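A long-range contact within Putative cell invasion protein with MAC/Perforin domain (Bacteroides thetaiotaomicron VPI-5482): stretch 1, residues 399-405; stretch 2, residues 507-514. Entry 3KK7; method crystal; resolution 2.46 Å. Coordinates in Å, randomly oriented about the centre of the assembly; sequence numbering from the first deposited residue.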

# COMPACT_ATOMS: atom_id res chain seq x y z
N VAL A 399 -12.36 -10.25 23.24
CA VAL A 399 -11.74 -9.81 21.99
C VAL A 399 -11.44 -8.32 22.07
O VAL A 399 -12.35 -7.51 22.14
CB VAL A 399 -12.64 -10.10 20.77
CG1 VAL A 399 -11.98 -9.62 19.49
CG2 VAL A 399 -12.95 -11.58 20.65
N LEU A 400 -10.16 -7.94 22.08
CA LEU A 400 -9.79 -6.53 22.06
C LEU A 400 -9.96 -5.96 20.66
O LEU A 400 -9.31 -6.43 19.72
CB LEU A 400 -8.35 -6.36 22.50
CG LEU A 400 -7.81 -4.93 22.48
CD1 LEU A 400 -8.53 -4.03 23.52
CD2 LEU A 400 -6.29 -4.98 22.67
N ASN A 401 -10.84 -4.98 20.52
CA ASN A 401 -10.97 -4.21 19.28
C ASN A 401 -10.00 -3.04 19.36
O ASN A 401 -10.14 -2.20 20.26
CB ASN A 401 -12.41 -3.72 19.03
CG ASN A 401 -13.31 -4.81 18.41
OD1 ASN A 401 -13.88 -4.62 17.34
ND2 ASN A 401 -13.42 -5.96 19.10
N THR A 402 -9.04 -2.98 18.43
CA THR A 402 -8.01 -1.95 18.44
C THR A 402 -8.53 -0.65 17.86
O THR A 402 -9.63 -0.60 17.35
CB THR A 402 -6.74 -2.40 17.66
OG1 THR A 402 -7.02 -2.45 16.25
CG2 THR A 402 -6.27 -3.76 18.15
N ARG A 403 -7.72 0.40 17.90
CA ARG A 403 -8.06 1.68 17.31
C ARG A 403 -8.34 1.57 15.81
O ARG A 403 -9.18 2.30 15.24
CB ARG A 403 -6.90 2.66 17.48
CG ARG A 403 -6.65 3.12 18.91
CD ARG A 403 -5.66 4.30 18.90
NE ARG A 403 -4.33 3.87 18.50
CZ ARG A 403 -3.38 4.65 17.98
NH1 ARG A 403 -2.21 4.12 17.65
NH2 ARG A 403 -3.58 5.94 17.78
N GLN A 404 -7.61 0.65 15.19
CA GLN A 404 -7.64 0.46 13.74
C GLN A 404 -8.82 -0.41 13.39
O GLN A 404 -9.18 -0.56 12.23
CB GLN A 404 -6.32 -0.18 13.29
CG GLN A 404 -5.02 0.61 13.60
CD GLN A 404 -4.52 0.56 15.07
OE1 GLN A 404 -4.90 -0.32 15.86
NE2 GLN A 404 -3.67 1.53 15.43
N GLY A 405 -9.44 -1.00 14.41
CA GLY A 405 -10.62 -1.85 14.23
C GLY A 405 -10.29 -3.31 13.96
O GLY A 405 -11.07 -4.03 13.38
N ASP A 507 1.75 8.85 25.28
CA ASP A 507 0.77 8.40 26.25
C ASP A 507 -0.69 8.45 25.73
O ASP A 507 -1.53 7.65 26.17
CB ASP A 507 0.93 9.19 27.57
CG ASP A 507 2.16 8.73 28.41
OD1 ASP A 507 2.84 7.74 28.05
OD2 ASP A 507 2.46 9.35 29.45
N TYR A 508 -0.99 9.30 24.76
CA TYR A 508 -2.35 9.33 24.24
C TYR A 508 -2.82 7.93 23.77
O TYR A 508 -4.00 7.62 23.86
CB TYR A 508 -2.53 10.37 23.13
CG TYR A 508 -2.53 9.84 21.68
CD1 TYR A 508 -3.69 9.40 21.07
CD2 TYR A 508 -1.37 9.84 20.92
CE1 TYR A 508 -3.68 8.95 19.74
CE2 TYR A 508 -1.36 9.40 19.63
CZ TYR A 508 -2.52 8.96 19.04
OH TYR A 508 -2.49 8.51 17.73
N ILE A 509 -1.89 7.10 23.28
CA ILE A 509 -2.23 5.75 22.81
C ILE A 509 -2.60 4.82 23.96
O ILE A 509 -3.72 4.32 23.99
CB ILE A 509 -1.13 5.12 21.91
CG1 ILE A 509 -0.92 5.96 20.65
CG2 ILE A 509 -1.50 3.68 21.51
CD1 ILE A 509 0.26 5.56 19.80
N PRO A 510 -1.69 4.57 24.91
CA PRO A 510 -2.16 3.73 26.05
C PRO A 510 -3.43 4.27 26.71
O PRO A 510 -4.26 3.49 27.19
CB PRO A 510 -0.98 3.74 27.04
CG PRO A 510 0.02 4.76 26.50
CD PRO A 510 -0.27 4.93 25.02
N ASP A 511 -3.60 5.60 26.70
CA ASP A 511 -4.80 6.23 27.28
C ASP A 511 -6.08 5.91 26.47
O ASP A 511 -7.16 5.74 27.05
CB ASP A 511 -4.61 7.76 27.50
CG ASP A 511 -3.98 8.09 28.89
OD1 ASP A 511 -3.97 7.20 29.77
OD2 ASP A 511 -3.49 9.24 29.10
N ALA A 512 -5.95 5.79 25.15
CA ALA A 512 -7.07 5.36 24.33
C ALA A 512 -7.54 3.96 24.76
O ALA A 512 -8.74 3.69 24.82
CB ALA A 512 -6.71 5.39 22.91
N TYR A 513 -6.61 3.09 25.15
CA TYR A 513 -6.97 1.76 25.66
C TYR A 513 -7.19 1.70 27.17
O TYR A 513 -7.56 0.67 27.72
CB TYR A 513 -5.91 0.74 25.25
CG TYR A 513 -5.80 0.51 23.76
CD1 TYR A 513 -5.08 1.38 22.95
CD2 TYR A 513 -6.37 -0.60 23.16
CE1 TYR A 513 -4.97 1.16 21.59
CE2 TYR A 513 -6.25 -0.83 21.80
CZ TYR A 513 -5.56 0.04 21.01
OH TYR A 513 -5.46 -0.21 19.66
N GLY A 514 -6.97 2.82 27.85
CA GLY A 514 -7.10 2.89 29.32
C GLY A 514 -6.20 1.87 29.99
O GLY A 514 -6.66 1.11 30.84

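How do the two backbones approach each other? Stretch 1 ends a strand at Asn401 and then folds into a type I beta turn from Thr402 to Gly405, closed by Gly405 N donating to Thr402 O at 3.0 Å. Gly405 has positive phi, and a CB there would be jammed against the carbonyl oxygen of Gln404, so glycine fits the position. Stretch 2 is a short helix, with Ala512 N bonded to Tyr508 O at 3.0 Å, that finishes in a Schellman motif at Gly514, whose positive phi again favours glycine. The chains stay well apart: the nearest CA atoms, those of Arg403 and Ala512, are 8.0 Å from each other. Side chains must therefore bridge the gap.

What does Tyr513 bring to the turn? Its CA-to-CB bond points toward stretch 1, and with chi1 in the m well the ring carries its hydroxyl to the start of the turn. There Arg403 N donates to Tyr513 OH at 2.9 Å with an N-H...O angle of 162°, a well-aligned bond that gives a backbone amide a partner in a buried setting. Thr402 CB packs 3.2 Å from the same OH. Farther back along the ring, Leu400 CD1 lies at the edge, 4.1 Å from Tyr513 CD2, an apolar contact between the strand and the tyrosine. Tyrosine suits the site because it combines a long, largely apolar ring with a polar tip.

How does Arg403 reach the helix? Its CA-to-CB bond points sideways, but the side chain, with chi1 m, chi2 t and chi3 m, brings its end nearer to stretch 2. Arg403 CG passes 3.6 Å from Tyr513 OH, and Arg403 CD lies 4.3 Å from Ala512 CB, where the small methyl faces the contact. Ile509 CG1 covers one face of the guanidinium, and Ile509 CD1 comes within 3.6 Å of Arg403 NH1. At the guanidinium edge, Arg403 NH2 donates to Tyr508 OH over 2.8 Å; the 127° angle makes this bond weak despite its short length.

What is buried, and is the buried charge provided for? The contact covers 318 Å² summed over both sides, and Arg403 and Tyr513 contribute most of it, 114 and 100 Å². Arginine suits its place because its aliphatic stem can pack against the helix while its planar head offers several donors. All three guanidinium nitrogens also find hydrogen-bonding partners elsewhere in the structure, so the buried head does not depend on Tyr508 alone.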